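Local coordinates for protein alkylhalidase CmlS (Streptomyces venezuelae, PDB 3I3L) that is a flavin-dependent halogenase of chloramphenicol biosynthesis that binds FAD, held in the crystal through a covalent bond between the flavin and an aspartate, at residues V26-G31 and V49-R54; Q102-F107 and G439-P444; T149-V154 and V162-R167. One frame throughout, in Å; residues are numbered along the deposited sequence.

Interaction 1: V26-G31 and V49-R54; sequences VAIIGG and VTIYER. With FAD (flavin-adenine dinucleotide), chain B.
Glu53 reaches Gly31 because CG stands anti to its backbone N (chi1 165°) and the chain then bends at chi2 (57°), which turns the carboxylate back across the strand ends. OE1 of Glu53 accepts from the N of Gly31 at 2.8 Å. This N-H comes in on the anti side of OE1, 19° out of the carboxylate plane. OE1 also takes the ribose hydroxyl O3B of FAD. The 2.4 Å between Glu53 OE2 and FAD O2B is too short to take at face value, and its length is doubtful. Ser55 N gives OE2 a further bond. In Ile28, CG1 lies beside the backbone N, and Ile28 CD1 meets CG1 of Val49 at 3.6 Å. Tyr52 has its ring edge by Ala27, CE2 to CB 4.1 Å.

Strands 25-29 and 48-52 run parallel. The N of Gly30 extends their ladder to the O of Tyr52. At Gly30 a side chain would run into O4B of the ribose. Arg54 lies along the adenine: C8A sits over the centre of one guanidinium face, and Arg54 NE reaches FAD O2B at 3.2 Å. Helix 33-44 covers Ile28 and Val49, completing the beta-alpha-beta unit of a Rossmann-type dinucleotide fold.

With an alanine in place of Glu53, the ribose hydroxyl O3B would probably lose its carboxylate acceptor and the N-H of Gly31 its mate. The carboxylate receives two backbone N-H groups and the O3B hydroxyl. These donors are likely to stabilise its negative charge and fix the ribose at the end of the second strand.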
loop_
_atom_site.group_PDB
_atom_site.type_symbol
_atom_site.label_atom_id
_atom_site.label_comp_id
_atom_site.label_asym_id
_atom_site.label_seq_id
_atom_site.Cartn_x
_atom_site.Cartn_y
_atom_site.Cartn_z
ATOM N N VAL A 26 -22.067 0.775 15.074
ATOM C CA VAL A 26 -21.024 1.526 14.386
ATOM C C VAL A 26 -21.535 2.217 13.161
ATOM O O VAL A 26 -22.066 1.554 12.274
ATOM C CB VAL A 26 -19.842 0.599 13.932
ATOM C CG1 VAL A 26 -18.738 1.453 13.351
ATOM C CG2 VAL A 26 -19.334 -0.235 15.096
ATOM N N ALA A 27 -21.367 3.535 13.104
ATOM C CA ALA A 27 -21.655 4.309 11.917
ATOM C C ALA A 27 -20.403 4.365 11.020
ATOM O O ALA A 27 -19.266 4.502 11.515
ATOM C CB ALA A 27 -22.025 5.746 12.268
ATOM N N ILE A 28 -20.632 4.231 9.709
ATOM C CA ILE A 28 -19.568 4.280 8.771
ATOM C C ILE A 28 -19.867 5.312 7.747
ATOM O O ILE A 28 -20.856 5.216 7.027
ATOM C CB ILE A 28 -19.325 2.926 8.081
ATOM C CG1 ILE A 28 -18.771 1.900 9.074
ATOM C CG2 ILE A 28 -18.230 3.102 6.963
ATOM C CD1 ILE A 28 -18.656 0.449 8.327
ATOM N N ILE A 29 -19.003 6.306 7.654
ATOM C CA ILE A 29 -19.149 7.365 6.630
ATOM C C ILE A 29 -18.430 6.979 5.347
ATOM O O ILE A 29 -17.198 6.892 5.345
ATOM C CB ILE A 29 -18.481 8.691 7.146
ATOM C CG1 ILE A 29 -19.089 9.126 8.474
ATOM C CG2 ILE A 29 -18.577 9.824 6.147
ATOM C CD1 ILE A 29 -18.134 10.020 9.340
ATOM N N GLY A 30 -19.181 6.810 4.245
ATOM C CA GLY A 30 -18.630 6.461 2.959
ATOM C C GLY A 30 -18.827 5.000 2.592
ATOM O O GLY A 30 -18.594 4.118 3.383
ATOM N N GLY A 31 -19.273 4.738 1.365
ATOM C CA GLY A 31 -19.425 3.353 0.913
ATOM C C GLY A 31 -18.477 2.949 -0.208
ATOM O O GLY A 31 -18.822 2.081 -1.021
ATOM N N VAL A 49 -23.872 -2.624 11.960
ATOM C CA VAL A 49 -23.253 -1.628 11.073
ATOM C C VAL A 49 -24.275 -0.797 10.310
ATOM O O VAL A 49 -25.232 -1.338 9.750
ATOM C CB VAL A 49 -22.260 -2.283 10.081
ATOM C CG1 VAL A 49 -21.714 -1.247 9.161
ATOM C CG2 VAL A 49 -21.107 -2.991 10.843
ATOM N N THR A 50 -24.042 0.513 10.248
ATOM C CA THR A 50 -24.748 1.364 9.286
ATOM C C THR A 50 -23.774 2.155 8.355
ATOM O O THR A 50 -22.881 2.795 8.829
ATOM C CB THR A 50 -25.769 2.273 10.009
ATOM O OG1 THR A 50 -26.755 1.432 10.670
ATOM C CG2 THR A 50 -26.476 3.180 9.019
ATOM N N ILE A 51 -23.996 2.111 7.039
ATOM C CA ILE A 51 -23.155 2.826 6.104
ATOM C C ILE A 51 -23.926 3.953 5.442
ATOM O O ILE A 51 -24.950 3.695 4.772
ATOM C CB ILE A 51 -22.627 1.893 4.984
ATOM C CG1 ILE A 51 -21.840 0.710 5.586
ATOM C CG2 ILE A 51 -21.815 2.705 4.027
ATOM C CD1 ILE A 51 -21.431 -0.372 4.569
ATOM N N TYR A 52 -23.405 5.182 5.581
ATOM C CA TYR A 52 -23.949 6.384 4.961
ATOM C C TYR A 52 -23.063 6.829 3.794
ATOM O O TYR A 52 -21.908 7.175 4.003
ATOM C CB TYR A 52 -23.993 7.516 5.980
ATOM C CG TYR A 52 -24.802 7.194 7.224
ATOM C CD1 TYR A 52 -26.198 7.396 7.253
ATOM C CD2 TYR A 52 -24.191 6.692 8.354
ATOM C CE1 TYR A 52 -26.965 7.100 8.364
ATOM C CE2 TYR A 52 -24.941 6.369 9.494
ATOM C CZ TYR A 52 -26.341 6.580 9.478
ATOM O OH TYR A 52 -27.097 6.270 10.543
ATOM N N GLU A 53 -23.590 6.742 2.561
ATOM C CA GLU A 53 -22.898 7.131 1.351
ATOM C C GLU A 53 -23.629 8.304 0.705
ATOM O O GLU A 53 -24.851 8.222 0.466
ATOM C CB GLU A 53 -22.842 5.926 0.405
ATOM C CG GLU A 53 -22.461 6.248 -1.057
ATOM C CD GLU A 53 -21.111 6.954 -1.186
ATOM O OE1 GLU A 53 -20.115 6.395 -0.696
ATOM O OE2 GLU A 53 -21.043 8.069 -1.756
ATOM N N ARG A 54 -22.924 9.406 0.439
ATOM C CA ARG A 54 -23.632 10.617 -0.094
ATOM C C ARG A 54 -24.111 10.445 -1.546
ATOM O O ARG A 54 -25.022 11.157 -2.002
ATOM C CB ARG A 54 -22.726 11.853 -0.034
ATOM C CG ARG A 54 -21.434 11.680 -0.863
ATOM C CD ARG A 54 -20.544 12.902 -0.828
ATOM N NE ARG A 54 -19.371 12.711 -1.723
ATOM C CZ ARG A 54 -18.311 13.523 -1.754
ATOM N NH1 ARG A 54 -18.258 14.590 -0.920
ATOM N NH2 ARG A 54 -17.285 13.255 -2.585
HETATM P PA FAD B . -13.154 6.616 -1.938
HETATM O O1A FAD B . -13.002 8.072 -2.312
HETATM O O2A FAD B . -12.938 5.623 -3.026
HETATM O O5B FAD B . -14.648 6.415 -1.308
HETATM C C5B FAD B . -15.159 7.342 -0.371
HETATM C C4B FAD B . -16.694 7.480 -0.483
HETATM O O4B FAD B . -17.128 8.363 0.578
HETATM C C3B FAD B . -17.139 8.110 -1.780
HETATM O O3B FAD B . -17.978 7.233 -2.467
HETATM C C2B FAD B . -17.907 9.374 -1.363
HETATM O O2B FAD B . -19.093 9.505 -2.083
HETATM C C1B FAD B . -18.201 9.147 0.112
HETATM N N9A FAD B . -18.300 10.311 0.972
HETATM C C8A FAD B . -17.455 11.380 1.025
HETATM N N7A FAD B . -17.886 12.224 1.988
HETATM C C5A FAD B . -19.047 11.753 2.500
HETATM C C6A FAD B . -19.895 12.235 3.480
HETATM N N6A FAD B . -19.632 13.363 4.114
HETATM N N1A FAD B . -20.985 11.477 3.813
HETATM C C2A FAD B . -21.269 10.294 3.176
HETATM N N3A FAD B . -20.416 9.830 2.223
HETATM C C4A FAD B . -19.318 10.543 1.886
HETATM N N1 FAD B . -5.701 3.241 -6.113
HETATM C C2 FAD B . -5.406 1.949 -6.516
HETATM O O2 FAD B . -5.532 1.055 -5.689
HETATM N N3 FAD B . -4.967 1.680 -7.784
HETATM C C4 FAD B . -4.809 2.688 -8.698
HETATM O O4 FAD B . -4.421 2.404 -9.877
HETATM C C4X FAD B . -5.071 3.998 -8.295
HETATM N N5 FAD B . -4.941 5.026 -9.188
HETATM C C5X FAD B . -5.303 6.299 -8.811
HETATM C C6 FAD B . -5.162 7.362 -9.714
HETATM C C7 FAD B . -5.450 8.643 -9.307
HETATM C C7M FAD B . -5.327 9.807 -10.261
HETATM C C8 FAD B . -5.931 8.838 -8.016
HETATM C C8M FAD B . -6.350 10.181 -7.568
HETATM C C9 FAD B . -6.037 7.797 -7.088
HETATM C C9A FAD B . -5.717 6.520 -7.525
HETATM N N10 FAD B . -5.885 5.503 -6.630
HETATM C C10 FAD B . -5.522 4.259 -6.983
HETATM C "C1'" FAD B . -6.218 5.904 -5.233
HETATM C "C2'" FAD B . -7.492 5.224 -4.789
HETATM O "O2'" FAD B . -8.444 5.448 -5.749
HETATM C "C3'" FAD B . -7.993 5.614 -3.425
HETATM O "O3'" FAD B . -7.010 5.305 -2.461
HETATM C "C4'" FAD B . -9.285 4.811 -3.058
HETATM O "O4'" FAD B . -10.375 5.188 -3.855
HETATM C "C5'" FAD B . -9.675 5.104 -1.616
HETATM O "O5'" FAD B . -10.786 4.339 -1.245
HETATM P P FAD B . -11.684 4.956 -0.102
HETATM O O1P FAD B . -10.801 5.446 1.023
HETATM O O2P FAD B . -12.819 3.992 0.227
HETATM O O3P FAD B . -12.237 6.360 -0.687
#

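Interaction 2: Q102-F107 and G439-P444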
loop_
_atom_site.group_PDB
_atom_site.type_symbol
_atom_site.label_atom_id
_atom_site.label_comp_id
_atom_site.label_asym_id
_atom_site.label_seq_id
_atom_site.Cartn_x
_atom_site.Cartn_y
_atom_site.Cartn_z
ATOM N N GLN A 102 16.291 3.532 -20.679
ATOM C CA GLN A 102 16.525 2.458 -19.727
ATOM C C GLN A 102 15.799 1.263 -20.258
ATOM O O GLN A 102 14.747 1.380 -20.879
ATOM C CB GLN A 102 15.994 2.807 -18.319
ATOM C CG GLN A 102 16.561 4.103 -17.741
ATOM C CD GLN A 102 18.029 3.992 -17.343
ATOM O OE1 GLN A 102 18.391 3.177 -16.491
ATOM N NE2 GLN A 102 18.874 4.818 -17.960
ATOM N N ALA A 103 16.368 0.099 -20.017
ATOM C CA ALA A 103 15.637 -1.148 -20.228
ATOM C C ALA A 103 14.345 -1.068 -19.364
ATOM O O ALA A 103 14.380 -0.531 -18.253
ATOM C CB ALA A 103 16.529 -2.299 -19.741
ATOM N N PRO A 104 13.251 -1.618 -19.846
ATOM C CA PRO A 104 12.020 -1.777 -19.033
ATOM C C PRO A 104 12.235 -2.643 -17.801
ATOM O O PRO A 104 13.127 -3.466 -17.806
ATOM C CB PRO A 104 11.039 -2.498 -19.992
ATOM C CG PRO A 104 11.574 -2.220 -21.371
ATOM C CD PRO A 104 13.089 -2.130 -21.226
ATOM N N TRP A 105 11.456 -2.433 -16.743
ATOM C CA TRP A 105 11.392 -3.438 -15.682
ATOM C C TRP A 105 9.975 -3.814 -15.242
ATOM O O TRP A 105 9.045 -3.006 -15.372
ATOM C CB TRP A 105 12.295 -3.082 -14.483
ATOM C CG TRP A 105 11.768 -1.994 -13.620
ATOM C CD1 TRP A 105 11.978 -0.623 -13.746
ATOM C CD2 TRP A 105 10.969 -2.186 -12.451
ATOM N NE1 TRP A 105 11.338 0.033 -12.698
ATOM C CE2 TRP A 105 10.713 -0.902 -11.898
ATOM C CE3 TRP A 105 10.440 -3.340 -11.802
ATOM C CZ2 TRP A 105 9.926 -0.732 -10.752
ATOM C CZ3 TRP A 105 9.703 -3.169 -10.604
ATOM C CH2 TRP A 105 9.443 -1.872 -10.108
ATOM N N THR A 106 9.790 -5.054 -14.777
ATOM C CA THR A 106 8.479 -5.522 -14.393
ATOM C C THR A 106 8.467 -6.105 -12.978
ATOM O O THR A 106 9.344 -6.924 -12.649
ATOM C CB THR A 106 7.998 -6.593 -15.395
ATOM O OG1 THR A 106 7.772 -5.968 -16.663
ATOM C CG2 THR A 106 6.692 -7.315 -14.910
ATOM N N PHE A 107 7.474 -5.705 -12.176
ATOM C CA PHE A 107 7.265 -6.275 -10.839
ATOM C C PHE A 107 6.211 -7.373 -10.839
ATOM O O PHE A 107 5.017 -7.084 -10.881
ATOM C CB PHE A 107 6.887 -5.183 -9.819
ATOM C CG PHE A 107 6.740 -5.699 -8.388
ATOM C CD1 PHE A 107 7.794 -6.377 -7.743
ATOM C CD2 PHE A 107 5.546 -5.541 -7.687
ATOM C CE1 PHE A 107 7.654 -6.869 -6.429
ATOM C CE2 PHE A 107 5.414 -6.020 -6.333
ATOM C CZ PHE A 107 6.461 -6.668 -5.728
ATOM N N GLY A 439 13.721 -7.039 -11.735
ATOM C CA GLY A 439 12.728 -6.947 -12.750
ATOM C C GLY A 439 13.167 -6.484 -14.123
ATOM O O GLY A 439 12.350 -6.350 -15.043
ATOM N N ARG A 440 14.459 -6.259 -14.286
ATOM C CA ARG A 440 15.012 -5.737 -15.530
ATOM C C ARG A 440 14.796 -6.710 -16.681
ATOM O O ARG A 440 15.189 -7.868 -16.593
ATOM C CB ARG A 440 16.517 -5.482 -15.333
ATOM C CG ARG A 440 17.233 -4.915 -16.569
ATOM C CD ARG A 440 18.754 -4.587 -16.292
ATOM N NE ARG A 440 19.023 -3.870 -15.021
ATOM C CZ ARG A 440 18.755 -2.573 -14.805
ATOM N NH1 ARG A 440 18.185 -1.822 -15.756
ATOM N NH2 ARG A 440 19.040 -2.022 -13.625
ATOM N N HIS A 441 14.135 -6.244 -17.752
ATOM C CA HIS A 441 14.031 -7.014 -19.011
ATOM C C HIS A 441 15.429 -7.201 -19.603
ATOM O O HIS A 441 16.345 -6.370 -19.414
ATOM C CB HIS A 441 13.155 -6.318 -20.037
ATOM C CG HIS A 441 11.718 -6.169 -19.629
ATOM N ND1 HIS A 441 10.706 -5.928 -20.543
ATOM C CD2 HIS A 441 11.123 -6.221 -18.402
ATOM C CE1 HIS A 441 9.551 -5.849 -19.902
ATOM N NE2 HIS A 441 9.776 -6.036 -18.601
ATOM N N GLN A 442 15.599 -8.291 -20.341
ATOM C CA GLN A 442 16.935 -8.654 -20.830
ATOM C C GLN A 442 17.211 -8.165 -22.260
ATOM O O GLN A 442 17.961 -8.774 -23.015
ATOM C CB GLN A 442 17.130 -10.153 -20.680
ATOM C CG GLN A 442 16.945 -10.639 -19.238
ATOM C CD GLN A 442 17.999 -10.069 -18.306
ATOM O OE1 GLN A 442 17.716 -9.178 -17.489
ATOM N NE2 GLN A 442 19.219 -10.555 -18.430
ATOM N N ARG A 443 16.578 -7.055 -22.617
ATOM C CA ARG A 443 16.801 -6.396 -23.875
ATOM C C ARG A 443 16.521 -4.925 -23.609
ATOM O O ARG A 443 15.850 -4.611 -22.619
ATOM C CB ARG A 443 15.833 -6.963 -24.941
ATOM C CG ARG A 443 14.367 -6.581 -24.743
ATOM C CD ARG A 443 13.424 -7.562 -25.416
ATOM N NE ARG A 443 13.758 -8.935 -25.055
ATOM C CZ ARG A 443 13.311 -9.578 -23.973
ATOM N NH1 ARG A 443 12.480 -8.984 -23.100
ATOM N NH2 ARG A 443 13.696 -10.839 -23.758
ATOM N N PRO A 444 16.959 -4.027 -24.515
ATOM C CA PRO A 444 16.898 -2.570 -24.269
ATOM C C PRO A 444 15.499 -1.984 -24.340
ATOM O O PRO A 444 15.255 -0.906 -23.796
ATOM C CB PRO A 444 17.767 -1.970 -25.405
ATOM C CG PRO A 444 18.374 -3.206 -26.163
ATOM C CD PRO A 444 17.453 -4.345 -25.869
#
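His441 points its side chain at the 102-107 segment, and Pro104 and Thr106 meet it in turn. The CB of His441 lies 3.6 Å from the O of Pro104. That same oxygen of Pro104 accepts the N-H of His441, N to O 3.0 Å. A chi1 of -64° puts CG opposite the carbonyl carbon, and the ring crosses Pro104 at about a right angle, with one face under its CB. CG and ND1 of His441 lie next to CB of Pro104, with ND1 the nearer at 3.5 Å. The contact is a CH-pi one. Pro104 CB sits 3.6 Å from the centroid of the His441 ring and 16° off the normal. CD2 passes the O of Pro104, and CE1 lies near both Pro104 CB and Thr106 OG1. At the tip, His441 NE2 and Thr106 OG1 share a hydrogen bond of 2.8 Å; either atom could be the donor. Thr106 OG1 is also bonded to OG1 of Thr95, so the imidazole is tied to strand 89-97 through the threonine. Phe450 stacks on the histidine ring.

Next to the histidine, the O of Gly439 accepts from the N of Thr106 at 2.9 Å. A side chain at Gly439 would collide with the O of Thr106 and with Trp105. Further out, CB of Ala103 packs against the O of Arg443 at 3.8 Å.

Trp105 and Arg440 form a single backbone bridge. The bonds Thr106 N to Gly439 O and His441 N to Pro104 O flank this pair. They fasten the loop after helix 430-439 to strand 105-108, at the margin of the mixed beta sheet in the FAD-binding domain.

Interaction 3: T149-V154 and V162-R167. With FAD (flavin-adenine dinucleotide), chain B.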
loop_
_atom_site.group_PDB
_atom_site.type_symbol
_atom_site.label_atom_id
_atom_site.label_comp_id
_atom_site.label_asym_id
_atom_site.label_seq_id
_atom_site.Cartn_x
_atom_site.Cartn_y
_atom_site.Cartn_z
ATOM N N THR A 149 -27.154 9.863 1.119
ATOM C CA THR A 149 -27.367 10.311 2.492
ATOM C C THR A 149 -26.001 10.800 3.010
ATOM O O THR A 149 -25.287 10.039 3.666
ATOM C CB THR A 149 -27.894 9.134 3.398
ATOM O OG1 THR A 149 -29.086 8.572 2.851
ATOM C CG2 THR A 149 -28.229 9.602 4.799
ATOM N N PRO A 150 -25.609 12.041 2.666
ATOM C CA PRO A 150 -24.348 12.543 3.102
ATOM C C PRO A 150 -24.311 12.772 4.617
ATOM O O PRO A 150 -25.313 13.188 5.203
ATOM C CB PRO A 150 -24.248 13.910 2.386
ATOM C CG PRO A 150 -25.620 14.272 2.012
ATOM C CD PRO A 150 -26.307 12.996 1.773
ATOM N N VAL A 151 -23.163 12.520 5.228
ATOM C CA VAL A 151 -22.958 12.839 6.648
ATOM C C VAL A 151 -22.421 14.260 6.745
ATOM O O VAL A 151 -21.323 14.588 6.304
ATOM C CB VAL A 151 -22.000 11.915 7.324
ATOM C CG1 VAL A 151 -21.680 12.409 8.749
ATOM C CG2 VAL A 151 -22.512 10.481 7.325
ATOM N N THR A 152 -23.221 15.102 7.360
ATOM C CA THR A 152 -23.099 16.530 7.282
ATOM C C THR A 152 -22.353 17.071 8.502
ATOM O O THR A 152 -21.826 18.178 8.484
ATOM C CB THR A 152 -24.576 17.073 7.215
ATOM O OG1 THR A 152 -24.877 17.379 5.831
ATOM C CG2 THR A 152 -24.790 18.228 8.127
ATOM N N ASP A 153 -22.299 16.289 9.566
ATOM C CA ASP A 153 -21.589 16.723 10.774
ATOM C C ASP A 153 -21.329 15.511 11.638
ATOM O O ASP A 153 -22.086 14.569 11.604
ATOM C CB ASP A 153 -22.363 17.755 11.592
ATOM C CG ASP A 153 -21.575 18.214 12.849
ATOM O OD1 ASP A 153 -20.684 19.081 12.715
ATOM O OD2 ASP A 153 -21.846 17.692 13.948
ATOM N N VAL A 154 -20.231 15.548 12.391
ATOM C CA VAL A 154 -19.781 14.415 13.190
ATOM C C VAL A 154 -19.361 15.023 14.515
ATOM O O VAL A 154 -18.455 15.881 14.555
ATOM C CB VAL A 154 -18.547 13.683 12.575
ATOM C CG1 VAL A 154 -18.082 12.561 13.479
ATOM C CG2 VAL A 154 -18.913 13.111 11.191
ATOM N N VAL A 162 -20.877 8.805 19.793
ATOM C CA VAL A 162 -20.654 9.642 18.631
ATOM C C VAL A 162 -22.027 10.068 18.149
ATOM O O VAL A 162 -22.899 9.236 18.092
ATOM C CB VAL A 162 -19.920 8.841 17.481
ATOM C CG1 VAL A 162 -19.918 9.611 16.207
ATOM C CG2 VAL A 162 -18.475 8.481 17.899
ATOM N N VAL A 163 -22.209 11.348 17.787
ATOM C CA VAL A 163 -23.434 11.787 17.128
ATOM C C VAL A 163 -23.245 12.359 15.745
ATOM O O VAL A 163 -22.657 13.356 15.604
ATOM C CB VAL A 163 -24.199 12.796 18.013
ATOM C CG1 VAL A 163 -25.561 13.143 17.383
ATOM C CG2 VAL A 163 -24.389 12.201 19.408
ATOM N N LEU A 164 -23.849 11.749 14.737
ATOM C CA LEU A 164 -23.734 12.225 13.358
ATOM C C LEU A 164 -24.941 13.028 12.917
ATOM O O LEU A 164 -26.070 12.685 13.256
ATOM C CB LEU A 164 -23.597 11.016 12.413
ATOM C CG LEU A 164 -22.176 10.451 12.212
ATOM C CD1 LEU A 164 -21.588 10.055 13.467
ATOM C CD2 LEU A 164 -22.281 9.269 11.309
ATOM N N THR A 165 -24.719 14.081 12.151
ATOM C CA THR A 165 -25.840 14.687 11.458
ATOM C C THR A 165 -25.795 14.268 10.026
ATOM O O THR A 165 -24.737 14.327 9.398
ATOM C CB THR A 165 -25.894 16.195 11.579
ATOM O OG1 THR A 165 -25.938 16.538 12.959
ATOM C CG2 THR A 165 -27.156 16.743 10.902
ATOM N N VAL A 166 -26.956 13.864 9.515
ATOM C CA VAL A 166 -27.145 13.233 8.187
ATOM C C VAL A 166 -28.279 13.956 7.416
ATOM O O VAL A 166 -29.305 14.341 8.017
ATOM C CB VAL A 166 -27.545 11.770 8.474
ATOM C CG1 VAL A 166 -28.650 11.313 7.643
ATOM C CG2 VAL A 166 -26.322 10.855 8.458
ATOM N N ARG A 167 -28.110 14.151 6.101
ATOM C CA ARG A 167 -29.176 14.748 5.284
ATOM C C ARG A 167 -29.994 13.679 4.613
ATOM O O ARG A 167 -29.544 13.088 3.639
ATOM C CB ARG A 167 -28.640 15.736 4.246
ATOM C CG ARG A 167 -28.850 17.202 4.626
ATOM C CD ARG A 167 -29.084 18.163 3.418
ATOM N NE ARG A 167 -28.177 17.914 2.272
ATOM C CZ ARG A 167 -27.003 18.543 2.046
ATOM N NH1 ARG A 167 -26.271 18.213 0.983
ATOM N NH2 ARG A 167 -26.544 19.500 2.875
HETATM P PA FAD B . -13.154 6.616 -1.938
HETATM O O1A FAD B . -13.002 8.072 -2.312
HETATM O O2A FAD B . -12.938 5.623 -3.026
HETATM O O5B FAD B . -14.648 6.415 -1.308
HETATM C C5B FAD B . -15.159 7.342 -0.371
HETATM C C4B FAD B . -16.694 7.480 -0.483
HETATM O O4B FAD B . -17.128 8.363 0.578
HETATM C C3B FAD B . -17.139 8.110 -1.780
HETATM O O3B FAD B . -17.978 7.233 -2.467
HETATM C C2B FAD B . -17.907 9.374 -1.363
HETATM O O2B FAD B . -19.093 9.505 -2.083
HETATM C C1B FAD B . -18.201 9.147 0.112
HETATM N N9A FAD B . -18.300 10.311 0.972
HETATM C C8A FAD B . -17.455 11.380 1.025
HETATM N N7A FAD B . -17.886 12.224 1.988
HETATM C C5A FAD B . -19.047 11.753 2.500
HETATM C C6A FAD B . -19.895 12.235 3.480
HETATM N N6A FAD B . -19.632 13.363 4.114
HETATM N N1A FAD B . -20.985 11.477 3.813
HETATM C C2A FAD B . -21.269 10.294 3.176
HETATM N N3A FAD B . -20.416 9.830 2.223
HETATM C C4A FAD B . -19.318 10.543 1.886
HETATM N N1 FAD B . -5.701 3.241 -6.113
HETATM C C2 FAD B . -5.406 1.949 -6.516
HETATM O O2 FAD B . -5.532 1.055 -5.689
HETATM N N3 FAD B . -4.967 1.680 -7.784
HETATM C C4 FAD B . -4.809 2.688 -8.698
HETATM O O4 FAD B . -4.421 2.404 -9.877
HETATM C C4X FAD B . -5.071 3.998 -8.295
HETATM N N5 FAD B . -4.941 5.026 -9.188
HETATM C C5X FAD B . -5.303 6.299 -8.811
HETATM C C6 FAD B . -5.162 7.362 -9.714
HETATM C C7 FAD B . -5.450 8.643 -9.307
HETATM C C7M FAD B . -5.327 9.807 -10.261
HETATM C C8 FAD B . -5.931 8.838 -8.016
HETATM C C8M FAD B . -6.350 10.181 -7.568
HETATM C C9 FAD B . -6.037 7.797 -7.088
HETATM C C9A FAD B . -5.717 6.520 -7.525
HETATM N N10 FAD B . -5.885 5.503 -6.630
HETATM C C10 FAD B . -5.522 4.259 -6.983
HETATM C "C1'" FAD B . -6.218 5.904 -5.233
HETATM C "C2'" FAD B . -7.492 5.224 -4.789
HETATM O "O2'" FAD B . -8.444 5.448 -5.749
HETATM C "C3'" FAD B . -7.993 5.614 -3.425
HETATM O "O3'" FAD B . -7.010 5.305 -2.461
HETATM C "C4'" FAD B . -9.285 4.811 -3.058
HETATM O "O4'" FAD B . -10.375 5.188 -3.855
HETATM C "C5'" FAD B . -9.675 5.104 -1.616
HETATM O "O5'" FAD B . -10.786 4.339 -1.245
HETATM P P FAD B . -11.684 4.956 -0.102
HETATM O O1P FAD B . -10.801 5.446 1.023
HETATM O O2P FAD B . -12.819 3.992 0.227
HETATM O O3P FAD B . -12.237 6.360 -0.687
HETATM O O HOH W 1 -23.776 15.947 14.833
#
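Val151 and Val166 turn their side chains to the same face of the hairpin and meet obliquely, CG2 to CG2 at 4.0 Å. Val154 and Leu164 continue this apolar face, and CG1 of Val151 also touches CG of Leu164. The face lies against Ala27, Ile29 and Tyr52. Asp153 and Thr165 point to the other face, with CB atoms 3.9 Å apart. With CG of Asp153 trans to the amide nitrogen (chi1 -179°), OD2 reaches a water that donates to it and to the O of Val163 and accepts from Thr165 OG1.

At the adenine end, Arg167 crosses Pro150 obliquely, with Arg167 CB 4.0 Å from Pro150 CG. Bends further along its chain turn one guanidinium face to OG1 of Thr152.

The O of Thr165 accepts twice, from the N of Thr152 at 2.7 Å and the N of Asp153 at 3.1 Å. Both residues therefore face Thr165, and the register shifts by one. Just before this shift, Val151 pairs with the adenine: its N donates to N1A at 2.8 Å and its O accepts from N6A at 3.0 Å. This is an antiparallel hairpin with a classic beta bulge, whose first strand supplies the adenine-reading backbone of the FAD site.

Interactions 1 and 3 form one adenosine site. Their centres are about 10 Å apart, and both touch FAD: interaction 1 holds the ribose and interaction 3 the adenine edge. The O of Glu53 and the N of Thr149 are 2.9 Å apart, a probable hydrogen bond, and CB of Tyr52 packs on CG2 of Val151 at 3.6 Å. Interaction 2 lies on the other side of the chain's centre. Its centre is about 44 Å from that of interaction 1 and about 50 Å from that of interaction 3. The side chain of its Trp105 is about 11 Å from that of Ser325, an FAD-binding residue. Residues 149-167 lie within the long loop that interaction 2 closes.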